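PDB 2C4X: endoglucanase from Clostridium thermocellum, which probably hydrolyses cellulose as a whole enzyme, this C-terminal piece comprising its PKD domain and its beta-glucan- and xyloglucan-binding module CBM44. Local coordinates for residues F16-F29 with F87-D99. The protein carries 1 engineered substitution. Numbering follows the deposited sequence.
Sequences FSPEDPVTDENVVF and FTATIKVTSATGD. With CA (calcium ion), chain C.
Ile91 reaches from its strand in among the apolar side chains of Phe16, Pro21, Val27 and Phe29. With CG1 anti to the backbone N (chi1 -170°), its extended chain lays CD1 over one face of the Phe16 ring, 3.9 Å from the ring centroid, a CH-pi contact. The same methyl meets Pro21 CG and, tip to tip, Val27 CG1 at 3.7 Å, while the Phe29 ring approaches it obliquely. Further along, Val93 CG1 packs on Thr23 CG2, and Val22 CG2 rests against Ala96 CB.

Backbone hydrogen bonds join the two segments at the single beta bridge between Val22 and Thr94. Thr94 N donates to Pro21 O (3.2 Å, 167° at the hydrogen), and Thr23 N returns a more bent bond to Thr94 O (2.9 Å). The Thr23 hydroxyl adds a third bond: a chi1 of 52° turns OG1 to accept from Ala96 N at 3.1 Å. Where the backbones stand farther apart, water bridges them, one molecule donating to Glu19 O and accepting from Lys92 N.

The contact ties the loop between strands 15-17 and 27-30 to strand 84-93, joining the two sheets of the PKD beta-sandwich along one side; Val73 and Tyr65 also pack on Ile91. Beyond it the chain runs to Asp99, whose OD2 binds calcium together with Asn104, Glu106, Lys133, Arg136 and Asp248, the last of these on strand 241-251.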
loop_
_atom_site.group_PDB
_atom_site.type_symbol
_atom_site.label_atom_id
_atom_site.label_comp_id
_atom_site.label_asym_id
_atom_site.label_seq_id
_atom_site.Cartn_x
_atom_site.Cartn_y
_atom_site.Cartn_z
ATOM N N PHE A 16 12.151 1.134 -17.115
ATOM C CA PHE A 16 13.076 0.834 -16.025
ATOM C C PHE A 16 12.786 -0.532 -15.421
ATOM O O PHE A 16 11.688 -1.066 -15.564
ATOM C CB PHE A 16 13.092 1.936 -14.943
ATOM C CG PHE A 16 11.740 2.228 -14.345
ATOM C CD1 PHE A 16 11.206 1.409 -13.342
ATOM C CD2 PHE A 16 11.002 3.321 -14.781
ATOM C CE1 PHE A 16 9.957 1.671 -12.795
ATOM C CE2 PHE A 16 9.735 3.591 -14.243
ATOM C CZ PHE A 16 9.217 2.761 -13.243
ATOM N N SER A 17 13.798 -1.082 -14.759
ATOM C CA SER A 17 13.722 -2.379 -14.108
ATOM C C SER A 17 14.597 -2.336 -12.845
ATOM O O SER A 17 15.705 -1.792 -12.901
ATOM C CB SER A 17 14.238 -3.450 -15.067
ATOM O OG SER A 17 13.895 -4.731 -14.583
ATOM N N PRO A 18 14.104 -2.869 -11.701
ATOM C CA PRO A 18 12.779 -3.482 -11.525
ATOM C C PRO A 18 11.660 -2.438 -11.479
ATOM O O PRO A 18 11.919 -1.255 -11.239
ATOM C CB PRO A 18 12.902 -4.199 -10.173
ATOM C CG PRO A 18 13.864 -3.363 -9.413
ATOM C CD PRO A 18 14.878 -2.897 -10.445
ATOM N N GLU A 19 10.430 -2.884 -11.721
ATOM C CA GLU A 19 9.252 -2.009 -11.672
ATOM C C GLU A 19 8.980 -1.454 -10.274
ATOM O O GLU A 19 8.504 -0.323 -10.127
ATOM C CB GLU A 19 8.021 -2.771 -12.161
ATOM C CG GLU A 19 7.916 -2.817 -13.666
ATOM C CD GLU A 19 7.705 -1.451 -14.279
ATOM O OE1 GLU A 19 6.902 -0.666 -13.728
ATOM O OE2 GLU A 19 8.342 -1.165 -15.316
ATOM N N ASP A 20 9.309 -2.261 -9.267
ATOM C CA ASP A 20 8.996 -1.990 -7.865
ATOM C C ASP A 20 10.250 -2.036 -6.981
ATOM O O ASP A 20 10.378 -2.924 -6.128
ATOM C CB ASP A 20 7.991 -3.036 -7.369
ATOM C CG ASP A 20 8.525 -4.473 -7.490
ATOM O OD1 ASP A 20 9.395 -4.741 -8.361
ATOM O OD2 ASP A 20 8.076 -5.332 -6.705
ATOM N N PRO A 21 11.180 -1.078 -7.166
ATOM C CA PRO A 21 12.446 -1.148 -6.423
ATOM C C PRO A 21 12.302 -0.846 -4.926
ATOM O O PRO A 21 11.335 -0.210 -4.506
ATOM C CB PRO A 21 13.290 -0.054 -7.092
ATOM C CG PRO A 21 12.270 0.932 -7.577
ATOM C CD PRO A 21 11.123 0.109 -8.044
ATOM N N VAL A 22 13.262 -1.306 -4.134
ATOM C CA VAL A 22 13.362 -0.868 -2.753
ATOM C C VAL A 22 14.524 0.134 -2.615
ATOM O O VAL A 22 15.314 0.341 -3.557
ATOM C CB VAL A 22 13.473 -2.053 -1.736
ATOM C CG1 VAL A 22 12.249 -2.971 -1.842
ATOM C CG2 VAL A 22 14.763 -2.843 -1.921
ATOM N N THR A 23 14.620 0.760 -1.449
ATOM C CA THR A 23 15.688 1.710 -1.212
ATOM C C THR A 23 17.028 1.008 -1.350
ATOM O O THR A 23 17.185 -0.157 -0.924
ATOM C CB THR A 23 15.559 2.409 0.155
ATOM O OG1 THR A 23 15.404 1.433 1.194
ATOM C CG2 THR A 23 14.347 3.317 0.152
ATOM N N ASP A 24 17.956 1.716 -1.998
ATOM C CA ASP A 24 19.336 1.297 -2.218
ATOM C C ASP A 24 19.493 0.087 -3.155
ATOM O O ASP A 24 20.559 -0.518 -3.229
ATOM C CB ASP A 24 20.061 1.110 -0.878
ATOM C CG ASP A 24 20.351 2.451 -0.180
ATOM O OD1 ASP A 24 20.988 3.358 -0.805
ATOM O OD2 ASP A 24 19.935 2.599 0.996
ATOM N N GLU A 25 18.427 -0.246 -3.878
ATOM C CA GLU A 25 18.481 -1.270 -4.913
ATOM C C GLU A 25 18.735 -0.577 -6.251
ATOM O O GLU A 25 18.152 0.476 -6.530
ATOM C CB GLU A 25 17.156 -2.031 -4.967
ATOM C CG GLU A 25 17.059 -3.036 -6.101
ATOM C CD GLU A 25 15.787 -3.853 -6.071
ATOM O OE1 GLU A 25 14.769 -3.383 -5.521
ATOM O OE2 GLU A 25 15.812 -4.979 -6.611
ATOM N N ASN A 26 19.611 -1.156 -7.071
ATOM C CA ASN A 26 19.844 -0.613 -8.404
ATOM C C ASN A 26 18.632 -0.732 -9.312
ATOM O O ASN A 26 18.018 -1.804 -9.414
ATOM C CB ASN A 26 21.037 -1.277 -9.075
ATOM C CG ASN A 26 22.342 -0.697 -8.618
ATOM O OD1 ASN A 26 22.904 0.189 -9.265
ATOM N ND2 ASN A 26 22.815 -1.159 -7.495
ATOM N N VAL A 27 18.300 0.399 -9.936
ATOM C CA VAL A 27 17.287 0.502 -10.974
ATOM C C VAL A 27 18.037 0.770 -12.278
ATOM O O VAL A 27 18.877 1.663 -12.345
ATOM C CB VAL A 27 16.311 1.678 -10.709
ATOM C CG1 VAL A 27 15.251 1.770 -11.816
ATOM C CG2 VAL A 27 15.628 1.519 -9.354
ATOM N N VAL A 28 17.760 -0.014 -13.311
ATOM C CA VAL A 28 18.347 0.270 -14.607
ATOM C C VAL A 28 17.322 1.004 -15.453
ATOM O O VAL A 28 16.261 0.464 -15.748
ATOM C CB VAL A 28 18.845 -1.006 -15.330
ATOM C CG1 VAL A 28 19.356 -0.654 -16.734
ATOM C CG2 VAL A 28 19.934 -1.693 -14.516
ATOM N N PHE A 29 17.636 2.242 -15.824
ATOM C CA PHE A 29 16.792 3.003 -16.738
ATOM C C PHE A 29 17.302 2.778 -18.147
ATOM O O PHE A 29 18.503 2.883 -18.410
ATOM C CB PHE A 29 16.807 4.500 -16.383
ATOM C CG PHE A 29 16.180 4.808 -15.049
ATOM C CD1 PHE A 29 16.951 4.817 -13.885
ATOM C CD2 PHE A 29 14.817 5.082 -14.957
ATOM C CE1 PHE A 29 16.370 5.119 -12.641
ATOM C CE2 PHE A 29 14.218 5.364 -13.726
ATOM C CZ PHE A 29 14.997 5.386 -12.563
ATOM N N PHE A 87 10.568 12.881 -21.926
ATOM C CA PHE A 87 9.629 11.834 -21.529
ATOM C C PHE A 87 9.753 11.726 -20.013
ATOM O O PHE A 87 10.868 11.610 -19.488
ATOM C CB PHE A 87 10.020 10.496 -22.185
ATOM C CG PHE A 87 9.035 9.357 -21.944
ATOM C CD1 PHE A 87 9.226 8.455 -20.888
ATOM C CD2 PHE A 87 7.958 9.153 -22.806
ATOM C CE1 PHE A 87 8.326 7.390 -20.686
ATOM C CE2 PHE A 87 7.074 8.083 -22.613
ATOM C CZ PHE A 87 7.260 7.207 -21.552
ATOM N N THR A 88 8.625 11.777 -19.318
ATOM C CA THR A 88 8.602 11.703 -17.855
ATOM C C THR A 88 7.763 10.514 -17.407
ATOM O O THR A 88 6.649 10.306 -17.900
ATOM C CB THR A 88 8.047 13.026 -17.224
ATOM O OG1 THR A 88 8.872 14.123 -17.632
ATOM C CG2 THR A 88 8.034 12.971 -15.700
ATOM N N ALA A 89 8.307 9.718 -16.492
ATOM C CA ALA A 89 7.547 8.622 -15.905
ATOM C C ALA A 89 7.777 8.620 -14.400
ATOM O O ALA A 89 8.714 9.259 -13.903
ATOM C CB ALA A 89 7.945 7.273 -16.529
ATOM N N THR A 90 6.923 7.897 -13.684
ATOM C CA THR A 90 6.960 7.857 -12.233
ATOM C C THR A 90 7.520 6.517 -11.750
ATOM O O THR A 90 7.204 5.467 -12.311
ATOM C CB THR A 90 5.528 8.104 -11.658
ATOM O OG1 THR A 90 5.223 9.501 -11.737
ATOM C CG2 THR A 90 5.430 7.675 -10.216
ATOM N N ILE A 91 8.354 6.563 -10.716
ATOM C CA ILE A 91 8.836 5.350 -10.066
ATOM C C ILE A 91 8.548 5.412 -8.560
ATOM O O ILE A 91 8.824 6.428 -7.899
ATOM C CB ILE A 91 10.364 5.107 -10.360
ATOM C CG1 ILE A 91 10.817 3.709 -9.896
ATOM C CG2 ILE A 91 11.252 6.224 -9.755
ATOM C CD1 ILE A 91 12.234 3.349 -10.379
ATOM N N LYS A 92 7.987 4.328 -8.030
ATOM C CA LYS A 92 7.749 4.212 -6.599
ATOM C C LYS A 92 8.804 3.327 -5.940
ATOM O O LYS A 92 9.070 2.207 -6.382
ATOM C CB LYS A 92 6.330 3.700 -6.309
ATOM C CG LYS A 92 6.008 3.650 -4.820
ATOM C CD LYS A 92 4.597 3.135 -4.531
ATOM C CE LYS A 92 4.526 2.602 -3.102
ATOM N NZ LYS A 92 3.130 2.304 -2.685
ATOM N N VAL A 93 9.411 3.851 -4.882
ATOM C CA VAL A 93 10.449 3.145 -4.145
ATOM C C VAL A 93 9.915 2.891 -2.735
ATOM O O VAL A 93 9.414 3.810 -2.072
ATOM C CB VAL A 93 11.768 3.968 -4.089
ATOM C CG1 VAL A 93 12.884 3.211 -3.332
ATOM C CG2 VAL A 93 12.246 4.360 -5.516
ATOM N N THR A 94 10.016 1.641 -2.289
ATOM C CA THR A 94 9.553 1.262 -0.961
ATOM C C THR A 94 10.764 0.938 -0.089
ATOM O O THR A 94 11.867 0.693 -0.600
ATOM C CB THR A 94 8.560 0.063 -0.993
ATOM O OG1 THR A 94 9.227 -1.103 -1.482
ATOM C CG2 THR A 94 7.354 0.364 -1.888
ATOM N N SER A 95 10.559 0.960 1.223
ATOM C CA SER A 95 11.640 0.739 2.183
ATOM C C SER A 95 12.198 -0.688 2.079
ATOM O O SER A 95 11.434 -1.648 1.997
ATOM C CB SER A 95 11.121 1.003 3.594
ATOM O OG SER A 95 12.199 1.284 4.467
ATOM N N ALA A 96 13.524 -0.820 2.086
ATOM C CA ALA A 96 14.174 -2.138 1.998
ATOM C C ALA A 96 13.944 -2.949 3.261
ATOM O O ALA A 96 13.762 -4.166 3.191
ATOM C CB ALA A 96 15.665 -1.995 1.730
ATOM N N THR A 97 13.966 -2.270 4.406
ATOM C CA THR A 97 13.709 -2.885 5.705
ATOM C C THR A 97 12.806 -1.955 6.494
ATOM O O THR A 97 12.641 -0.788 6.139
ATOM C CB THR A 97 15.012 -3.125 6.516
ATOM O OG1 THR A 97 15.675 -1.875 6.750
ATOM C CG2 THR A 97 15.968 -4.068 5.777
ATOM N N GLY A 98 12.225 -2.464 7.570
ATOM C CA GLY A 98 11.349 -1.652 8.406
ATOM C C GLY A 98 9.963 -1.442 7.815
ATOM O O GLY A 98 9.656 -1.920 6.720
ATOM N N ASP A 99 9.136 -0.709 8.553
ATOM C CA ASP A 99 7.737 -0.496 8.208
ATOM C C ASP A 99 7.318 0.835 8.820
ATOM O O ASP A 99 7.193 0.952 10.040
ATOM C CB ASP A 99 6.898 -1.647 8.774
ATOM C CG ASP A 99 5.425 -1.575 8.386
ATOM O OD1 ASP A 99 4.972 -0.586 7.771
ATOM O OD2 ASP A 99 4.705 -2.540 8.720
HETATM CA CA CA C . 4.934 -4.539 10.199
HETATM O O HOH W 1 7.243 1.925 -9.519
HETATM O O HOH W 2 8.910 -2.425 -3.780
HETATM O O HOH W 3 8.318 0.008 -5.222
#